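Local coordinates for protein serine protease pet (Escherichia coli, PDB 4OM9) that acts as a secreted serine protease and enterotoxin of enteroaggregative strains, with alpha-fodrin its likely target, and carries its peptidase domain on a long beta-helix, at residues A[10-15]-A[523-527]; A[102-106]-A[249-253]; A[355-359]-A[375-379]. One frame throughout, in Å; residues are numbered along the deposited sequence.

Interactions 1 and 2 are buried, whereas interaction 3 lies partly at the surface. Each works on a different part of the chain. Interaction 1 ties the N-terminal helix to a loop more than 500 residues later, through two hydrogen bonds to a carboxylate, an imidazole-guanidinium stack and a small apolar patch. Interaction 2 has no hydrogen bond between its segments: a helix packs mainly aliphatic side chains against a strand of the peptidase domain. Interaction 3 joins loops of successive beta-helix turns, and polar bonds to backbone atoms do most of the work there. Interactions 2 and 3 are nearest neighbours, about 11 Å between closest atoms; both fall within the loop that interaction 1 closes.

Interaction 1. Residues A[10-15]-A[523-527]; sequences ARDYLD and HAIFR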
loop_
_atom_site.group_PDB
_atom_site.type_symbol
_atom_site.label_atom_id
_atom_site.label_comp_id
_atom_site.label_asym_id
_atom_site.label_seq_id
_atom_site.Cartn_x
_atom_site.Cartn_y
_atom_site.Cartn_z
ATOM N N ALA A 10 6.427 21.197 15.610
ATOM C CA ALA A 10 6.699 22.194 14.600
ATOM C C ALA A 10 6.279 21.675 13.218
ATOM O O ALA A 10 5.691 22.398 12.418
ATOM C CB ALA A 10 8.182 22.569 14.630
ATOM N N ARG A 11 6.548 20.395 12.981
ATOM C CA ARG A 11 6.309 19.756 11.693
ATOM C C ARG A 11 4.807 19.639 11.420
ATOM O O ARG A 11 4.367 19.514 10.260
ATOM C CB ARG A 11 6.994 18.381 11.677
ATOM C CG ARG A 11 6.591 17.447 10.564
ATOM C CD ARG A 11 7.425 16.186 10.610
ATOM N NE ARG A 11 6.624 15.027 10.975
ATOM C CZ ARG A 11 7.059 13.772 10.896
ATOM N NH1 ARG A 11 8.285 13.524 10.456
ATOM N NH2 ARG A 11 6.269 12.766 11.237
ATOM N N ASP A 12 4.019 19.712 12.492
ATOM C CA ASP A 12 2.572 19.586 12.368
ATOM C C ASP A 12 1.928 20.726 11.564
ATOM O O ASP A 12 1.029 20.489 10.751
ATOM C CB ASP A 12 1.933 19.500 13.755
ATOM C CG ASP A 12 2.247 18.191 14.457
ATOM O OD1 ASP A 12 2.536 17.201 13.749
ATOM O OD2 ASP A 12 2.184 18.143 15.710
ATOM N N TYR A 13 2.377 21.959 11.795
ATOM C CA TYR A 13 1.864 23.086 11.033
ATOM C C TYR A 13 2.197 22.947 9.554
ATOM O O TYR A 13 1.406 23.321 8.696
ATOM C CB TYR A 13 2.423 24.407 11.566
ATOM C CG TYR A 13 1.977 24.771 12.962
ATOM C CD1 TYR A 13 0.787 25.464 13.171
ATOM C CD2 TYR A 13 2.748 24.432 14.073
ATOM C CE1 TYR A 13 0.368 25.810 14.456
ATOM C CE2 TYR A 13 2.341 24.762 15.358
ATOM C CZ TYR A 13 1.152 25.460 15.545
ATOM O OH TYR A 13 0.742 25.794 16.818
ATOM N N LEU A 14 3.376 22.411 9.275
ATOM C CA LEU A 14 3.873 22.221 7.912
ATOM C C LEU A 14 3.145 21.094 7.198
ATOM O O LEU A 14 2.782 21.224 6.033
ATOM C CB LEU A 14 5.361 21.922 7.948
ATOM C CG LEU A 14 6.369 23.068 7.985
ATOM C CD1 LEU A 14 5.874 24.242 8.745
ATOM C CD2 LEU A 14 7.672 22.597 8.574
ATOM N N ASP A 15 2.941 19.983 7.908
ATOM C CA ASP A 15 2.221 18.833 7.356
ATOM C C ASP A 15 0.836 19.264 6.873
ATOM O O ASP A 15 0.381 18.839 5.809
ATOM C CB ASP A 15 2.073 17.704 8.395
ATOM C CG ASP A 15 3.198 16.663 8.332
ATOM O OD1 ASP A 15 4.031 16.707 7.413
ATOM O OD2 ASP A 15 3.242 15.783 9.236
ATOM N N HIS A 523 6.267 13.214 4.981
ATOM C CA HIS A 523 5.993 14.370 5.798
ATOM C C HIS A 523 6.770 15.549 5.254
ATOM O O HIS A 523 7.706 15.398 4.452
ATOM C CB HIS A 523 6.355 14.125 7.278
ATOM C CG HIS A 523 5.575 13.022 7.911
ATOM N ND1 HIS A 523 4.460 13.245 8.698
ATOM C CD2 HIS A 523 5.709 11.671 7.840
ATOM C CE1 HIS A 523 3.965 12.097 9.105
ATOM N NE2 HIS A 523 4.700 11.121 8.592
ATOM N N ALA A 524 6.353 16.733 5.686
ATOM C CA ALA A 524 7.053 17.959 5.376
ATOM C C ALA A 524 8.376 17.960 6.120
ATOM O O ALA A 524 8.524 17.307 7.162
ATOM C CB ALA A 524 6.210 19.176 5.777
ATOM N N ILE A 525 9.338 18.699 5.587
ATOM C CA ILE A 525 10.563 18.960 6.315
ATOM C C ILE A 525 10.714 20.466 6.449
ATOM O O ILE A 525 9.904 21.220 5.924
ATOM C CB ILE A 525 11.781 18.359 5.612
ATOM C CG1 ILE A 525 12.058 19.100 4.298
ATOM C CG2 ILE A 525 11.576 16.849 5.370
ATOM C CD1 ILE A 525 13.154 18.449 3.477
ATOM N N PHE A 526 11.748 20.898 7.152
ATOM C CA PHE A 526 11.967 22.311 7.387
ATOM C C PHE A 526 12.830 22.926 6.293
ATOM O O PHE A 526 12.695 24.117 5.993
ATOM C CB PHE A 526 12.622 22.523 8.744
ATOM C CG PHE A 526 11.934 21.798 9.870
ATOM C CD1 PHE A 526 10.646 22.151 10.256
ATOM C CD2 PHE A 526 12.585 20.785 10.558
ATOM C CE1 PHE A 526 10.012 21.499 11.286
ATOM C CE2 PHE A 526 11.962 20.135 11.584
ATOM C CZ PHE A 526 10.669 20.491 11.949
ATOM N N ARG A 527 13.705 22.108 5.696
ATOM C CA ARG A 527 14.692 22.589 4.722
ATOM C C ARG A 527 15.312 21.413 3.955
ATOM O O ARG A 527 15.766 20.447 4.571
ATOM C CB ARG A 527 15.780 23.404 5.441
ATOM C CG ARG A 527 16.801 24.072 4.525
ATOM C CD ARG A 527 17.894 24.790 5.325
ATOM N NE ARG A 527 18.738 23.870 6.091
ATOM C CZ ARG A 527 19.433 24.205 7.179
ATOM N NH1 ARG A 527 19.388 25.446 7.651
ATOM N NH2 ARG A 527 20.172 23.298 7.802
HETATM O O HOH W 1 10.053 15.619 8.640
#
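D15 holds the loop 523-527 with both oxygens of its carboxylate. OD1 accepts the backbone N-H of A524, with N and OD1 2.9 Å apart and the donor almost in line with the C-O bond. OD2 accepts the N-H of H523 ND1, again at 2.9 Å; the oxygen lies in the imidazole plane and is approached on its syn side, and the N-H points almost straight at it (174°). H523 NE2 is bonded to D575, so carboxylates at two edges fix the rotation of the ring, an arrangement consistent with a protonated imidazole.

One face of H523 carries the guanidinium of R11, their centres 3.6 Å apart and their planes only 16° from parallel. The R11 chain runs extended from the helix and then bends at chi3 (112°), which lays the group over the ring instead of beside it. No hydrogen bond joins the stacked pair. R11 NE meets D15 OD2 at a long 3.9 Å, by charge alone. R11 NH1 instead reaches a water that donates to A524 O.

Beyond this polar end the contact turns apolar. L14 rests CB on A524 CB (3.6 Å) and sends CD2 to F526 CD1 (3.4 Å), the two side chains crossing at about a right angle, while A10 CB adds a further methyl, 4.0 Å from F526 CE1.

F526 also packs on W543 and I547 of helix 543-550, and N566 bonds its backbone N. The loop belongs to the excursion between strands 514-520 and 576-583, so helix 10-17 is fastened to it on one flank, while its Y13 stacks on F199.

Interaction 2. Residues A[102-106]-A[249-253]; sequences FSIQR and TTNEL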
loop_
_atom_site.group_PDB
_atom_site.type_symbol
_atom_site.label_atom_id
_atom_site.label_comp_id
_atom_site.label_asym_id
_atom_site.label_seq_id
_atom_site.Cartn_x
_atom_site.Cartn_y
_atom_site.Cartn_z
ATOM N N PHE A 102 -8.019 44.389 -2.914
ATOM C CA PHE A 102 -8.187 43.158 -3.654
ATOM C C PHE A 102 -7.343 43.203 -4.928
ATOM O O PHE A 102 -7.196 44.260 -5.551
ATOM C CB PHE A 102 -9.659 42.921 -3.982
ATOM C CG PHE A 102 -9.891 41.724 -4.845
ATOM C CD1 PHE A 102 -9.843 40.439 -4.304
ATOM C CD2 PHE A 102 -10.130 41.875 -6.207
ATOM C CE1 PHE A 102 -10.045 39.327 -5.099
ATOM C CE2 PHE A 102 -10.332 40.767 -7.026
ATOM C CZ PHE A 102 -10.281 39.485 -6.478
ATOM N N SER A 103 -6.795 42.050 -5.313
ATOM C CA SER A 103 -6.035 41.949 -6.548
ATOM C C SER A 103 -6.323 40.656 -7.302
ATOM O O SER A 103 -6.097 39.570 -6.786
ATOM C CB SER A 103 -4.539 42.057 -6.270
ATOM O OG SER A 103 -3.804 41.965 -7.491
ATOM N N ILE A 104 -6.828 40.796 -8.527
ATOM C CA ILE A 104 -6.970 39.680 -9.460
ATOM C C ILE A 104 -5.894 39.811 -10.535
ATOM O O ILE A 104 -5.726 40.863 -11.174
ATOM C CB ILE A 104 -8.372 39.612 -10.101
ATOM C CG1 ILE A 104 -8.423 38.528 -11.179
ATOM C CG2 ILE A 104 -8.740 40.918 -10.716
ATOM C CD1 ILE A 104 -8.225 37.115 -10.662
ATOM N N GLN A 105 -5.153 38.725 -10.697
ATOM C CA GLN A 105 -3.948 38.696 -11.494
ATOM C C GLN A 105 -4.121 37.838 -12.740
ATOM O O GLN A 105 -4.779 36.784 -12.703
ATOM C CB GLN A 105 -2.770 38.147 -10.678
ATOM C CG GLN A 105 -2.298 39.000 -9.504
ATOM C CD GLN A 105 -1.192 38.294 -8.728
ATOM O OE1 GLN A 105 -1.394 37.200 -8.194
ATOM N NE2 GLN A 105 -0.013 38.900 -8.687
ATOM N N ARG A 106 -3.522 38.298 -13.841
ATOM C CA ARG A 106 -3.382 37.492 -15.040
ATOM C C ARG A 106 -1.927 37.058 -15.149
ATOM O O ARG A 106 -1.027 37.899 -15.252
ATOM C CB ARG A 106 -3.803 38.275 -16.299
ATOM C CG ARG A 106 -3.433 37.596 -17.635
ATOM C CD ARG A 106 -4.499 36.592 -18.122
ATOM N NE ARG A 106 -4.020 35.842 -19.282
ATOM C CZ ARG A 106 -4.776 35.128 -20.115
ATOM N NH1 ARG A 106 -6.089 35.040 -19.945
ATOM N NH2 ARG A 106 -4.199 34.487 -21.136
ATOM N N THR A 249 -14.745 42.448 -9.793
ATOM C CA THR A 249 -13.442 42.912 -10.257
ATOM C C THR A 249 -12.686 41.771 -10.937
ATOM O O THR A 249 -12.006 41.969 -11.944
ATOM C CB THR A 249 -12.605 43.473 -9.091
ATOM O OG1 THR A 249 -13.353 44.490 -8.406
ATOM C CG2 THR A 249 -11.288 44.058 -9.601
ATOM N N THR A 250 -12.805 40.569 -10.375
ATOM C CA THR A 250 -12.228 39.386 -10.995
ATOM C C THR A 250 -12.738 39.201 -12.417
ATOM O O THR A 250 -11.964 38.945 -13.342
ATOM C CB THR A 250 -12.545 38.111 -10.195
ATOM O OG1 THR A 250 -11.943 38.208 -8.900
ATOM C CG2 THR A 250 -12.003 36.861 -10.918
ATOM N N ASN A 251 -14.048 39.332 -12.589
ATOM C CA ASN A 251 -14.666 39.046 -13.869
ATOM C C ASN A 251 -14.352 40.130 -14.866
ATOM O O ASN A 251 -14.250 39.879 -16.068
ATOM C CB ASN A 251 -16.172 38.859 -13.710
ATOM C CG ASN A 251 -16.514 37.499 -13.123
ATOM O OD1 ASN A 251 -15.684 36.579 -13.146
ATOM N ND2 ASN A 251 -17.726 37.360 -12.600
ATOM N N GLU A 252 -14.142 41.332 -14.365
ATOM C CA GLU A 252 -13.772 42.421 -15.252
ATOM C C GLU A 252 -12.355 42.203 -15.770
ATOM O O GLU A 252 -12.082 42.425 -16.938
ATOM C CB GLU A 252 -13.927 43.775 -14.552
ATOM C CG GLU A 252 -15.348 44.324 -14.710
ATOM C CD GLU A 252 -15.745 45.310 -13.626
ATOM O OE1 GLU A 252 -14.875 45.703 -12.819
ATOM O OE2 GLU A 252 -16.938 45.690 -13.577
ATOM N N LEU A 253 -11.454 41.736 -14.921
ATOM C CA LEU A 253 -10.122 41.463 -15.418
ATOM C C LEU A 253 -10.191 40.352 -16.455
ATOM O O LEU A 253 -9.561 40.460 -17.490
ATOM C CB LEU A 253 -9.153 41.083 -14.303
ATOM C CG LEU A 253 -7.797 40.831 -14.971
ATOM C CD1 LEU A 253 -7.074 42.145 -15.304
ATOM C CD2 LEU A 253 -6.910 39.873 -14.190
#
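I104 of the strand sits against both L253 and T250 of the helix, and these three residues make most of the contact. The isoleucine straddles the helix surface. Its CG2 presses on L253 CB at 3.6 Å, and its CD1, at the end of the other branch, meets T250 CG2 at 3.8 Å. L253 extends with CG trans to its backbone N (chi1 -180°), which carries CD2 across I104 to touch CG1 (3.6 Å) and the carbonyl oxygen of I104 (3.4 Å), and on toward R106 CB. T250 turns its methyl to the isoleucine and its hydroxyl to F102: OG1 lies near the ring plane at the edge, 3.2 Å from F102 CZ, and hydrogen-bonds to D246 O. No hydrogen bond links strand and helix, whose short axes run 8.3 Å apart at 24°.

The layout agrees with a chymotrypsin-like protease, in which a helix following the last barrel strand folds back on the first barrel. Strand 102-107 lies between 66-70 and 88-97; V68 of the former touches F102 and I104, M96 of the latter meets T249, and helix 247-255, entered from strand 239-244, packs over them.

Interaction 3. Residues A[355-359]-A[375-379]; sequences YASND and QNTNL
T377 drives its side chain into the bend of 355-359, where the contact is tightest. Its OG1 lies 2.7 Å from D359 O and 3.0 Å from A356 O, so one hydroxyl is gripped between two backbone carbonyls, and which of them takes its proton is not settled. The chi1 of -159° that puts OG1 trans to the backbone N places CG2 between N and the carbonyl carbon, and that methyl comes to the edge of Y355, near the ring plane, 4.1 Å from Y355 CB. Beside it, Q375 folds its chain back through chi2 (-68°) until OE1 accepts the N-H of Y355 at 2.7 Å. The donor stands above the amide plane, off the lone-pair direction. W351 NE1 bonds the same OE1, and NE2 goes to the carbonyls of I353 and Q373, so the buried amide is held at both ends. A water donates to both Y355 O and Q375 O, each at 2.8 Å, bridging the two backbones.

The two loops belong to successive turns of the parallel beta-helix, right-handed in autotransporter passengers of this kind: loop 355-359 leads into strand 361-364, and loop 375-379 runs into the parallel neighbour 379-381. Bonds from side chain to main chain thus join the turns where the strands break off.

Within 355-359, Y355 OH donates to D359 OD2 (2.7 Å), tying the two ends of the bend together; G338 N also bonds this hydroxyl, and D359 OD1 has K109 as a salt-bridge partner.

Toward solvent the fit slackens. S357 sets CB 3.5 Å from N376 O with no hydrogen bond between them, and both residues are exposed. N376, in a left-handed backbone conformation, turns the chain here and directs its amide oxygen to N395 ND2 of the next turn.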
loop_
_atom_site.group_PDB
_atom_site.type_symbol
_atom_site.label_atom_id
_atom_site.label_comp_id
_atom_site.label_asym_id
_atom_site.label_seq_id
_atom_site.Cartn_x
_atom_site.Cartn_y
_atom_site.Cartn_z
ATOM N N TYR A 355 4.046 22.881 -31.735
ATOM C CA TYR A 355 4.151 23.947 -30.753
ATOM C C TYR A 355 5.597 24.418 -30.881
ATOM O O TYR A 355 6.491 23.612 -31.166
ATOM C CB TYR A 355 3.803 23.489 -29.309
ATOM C CG TYR A 355 3.664 24.682 -28.393
ATOM C CD1 TYR A 355 2.477 25.397 -28.333
ATOM C CD2 TYR A 355 4.746 25.133 -27.656
ATOM C CE1 TYR A 355 2.367 26.530 -27.540
ATOM C CE2 TYR A 355 4.658 26.241 -26.869
ATOM C CZ TYR A 355 3.466 26.946 -26.807
ATOM O OH TYR A 355 3.398 28.061 -26.009
ATOM N N ALA A 356 5.807 25.718 -30.724
ATOM C CA ALA A 356 7.137 26.324 -30.772
ATOM C C ALA A 356 8.170 25.563 -29.938
ATOM O O ALA A 356 7.837 24.956 -28.924
ATOM C CB ALA A 356 7.064 27.784 -30.309
ATOM N N SER A 357 9.426 25.632 -30.366
ATOM C CA SER A 357 10.472 24.781 -29.807
ATOM C C SER A 357 11.294 25.456 -28.713
ATOM O O SER A 357 12.098 24.806 -28.048
ATOM C CB SER A 357 11.412 24.305 -30.910
ATOM O OG SER A 357 12.466 25.229 -31.085
ATOM N N ASN A 358 11.124 26.754 -28.519
ATOM C CA ASN A 358 11.838 27.379 -27.413
ATOM C C ASN A 358 10.921 27.611 -26.204
ATOM O O ASN A 358 11.258 28.354 -25.287
ATOM C CB ASN A 358 12.499 28.691 -27.866
ATOM C CG ASN A 358 11.497 29.731 -28.361
ATOM O OD1 ASN A 358 10.343 29.417 -28.662
ATOM N ND2 ASN A 358 11.952 30.978 -28.467
ATOM N N ASP A 359 9.772 26.951 -26.209
ATOM C CA ASP A 359 8.758 27.174 -25.186
ATOM C C ASP A 359 8.040 25.869 -24.852
ATOM O O ASP A 359 7.869 25.013 -25.722
ATOM C CB ASP A 359 7.750 28.226 -25.662
ATOM C CG ASP A 359 6.873 28.753 -24.534
ATOM O OD1 ASP A 359 7.428 29.139 -23.482
ATOM O OD2 ASP A 359 5.633 28.781 -24.702
ATOM N N GLN A 375 6.822 17.068 -32.116
ATOM C CA GLN A 375 6.743 18.468 -31.720
ATOM C C GLN A 375 8.105 19.111 -31.548
ATOM O O GLN A 375 8.223 20.334 -31.648
ATOM C CB GLN A 375 5.959 18.591 -30.420
ATOM C CG GLN A 375 4.509 18.185 -30.564
ATOM C CD GLN A 375 3.731 19.157 -31.429
ATOM O OE1 GLN A 375 3.465 20.307 -31.031
ATOM N NE2 GLN A 375 3.362 18.707 -32.619
ATOM N N ASN A 376 9.132 18.292 -31.320
ATOM C CA ASN A 376 10.457 18.815 -30.984
ATOM C C ASN A 376 10.366 19.901 -29.886
ATOM O O ASN A 376 11.035 20.928 -29.937
ATOM C CB ASN A 376 11.144 19.358 -32.247
ATOM C CG ASN A 376 12.591 19.775 -32.008
ATOM O OD1 ASN A 376 13.246 19.304 -31.073
ATOM N ND2 ASN A 376 13.085 20.689 -32.842
ATOM N N THR A 377 9.526 19.664 -28.884
ATOM C CA THR A 377 9.466 20.562 -27.732
ATOM C C THR A 377 8.946 19.797 -26.537
ATOM O O THR A 377 8.663 18.607 -26.648
ATOM C CB THR A 377 8.554 21.821 -27.985
ATOM O OG1 THR A 377 8.899 22.875 -27.071
ATOM C CG2 THR A 377 7.086 21.461 -27.817
ATOM N N ASN A 378 8.816 20.490 -25.402
ATOM C CA ASN A 378 8.368 19.870 -24.159
ATOM C C ASN A 378 6.896 20.105 -23.902
ATOM O O ASN A 378 6.334 21.118 -24.307
ATOM C CB ASN A 378 9.200 20.370 -22.973
ATOM C CG ASN A 378 10.678 20.018 -23.117
ATOM O OD1 ASN A 378 11.045 19.112 -23.882
ATOM N ND2 ASN A 378 11.535 20.734 -22.389
ATOM N N LEU A 379 6.271 19.126 -23.270
ATOM C CA LEU A 379 4.886 19.226 -22.890
ATOM C C LEU A 379 4.774 19.371 -21.367
ATOM O O LEU A 379 5.490 18.708 -20.617
ATOM C CB LEU A 379 4.115 17.994 -23.367
ATOM C CG LEU A 379 2.698 17.917 -22.793
ATOM C CD1 LEU A 379 1.820 18.982 -23.423
ATOM C CD2 LEU A 379 2.072 16.546 -22.949
HETATM O O HOH W 2 8.913 22.956 -32.322
#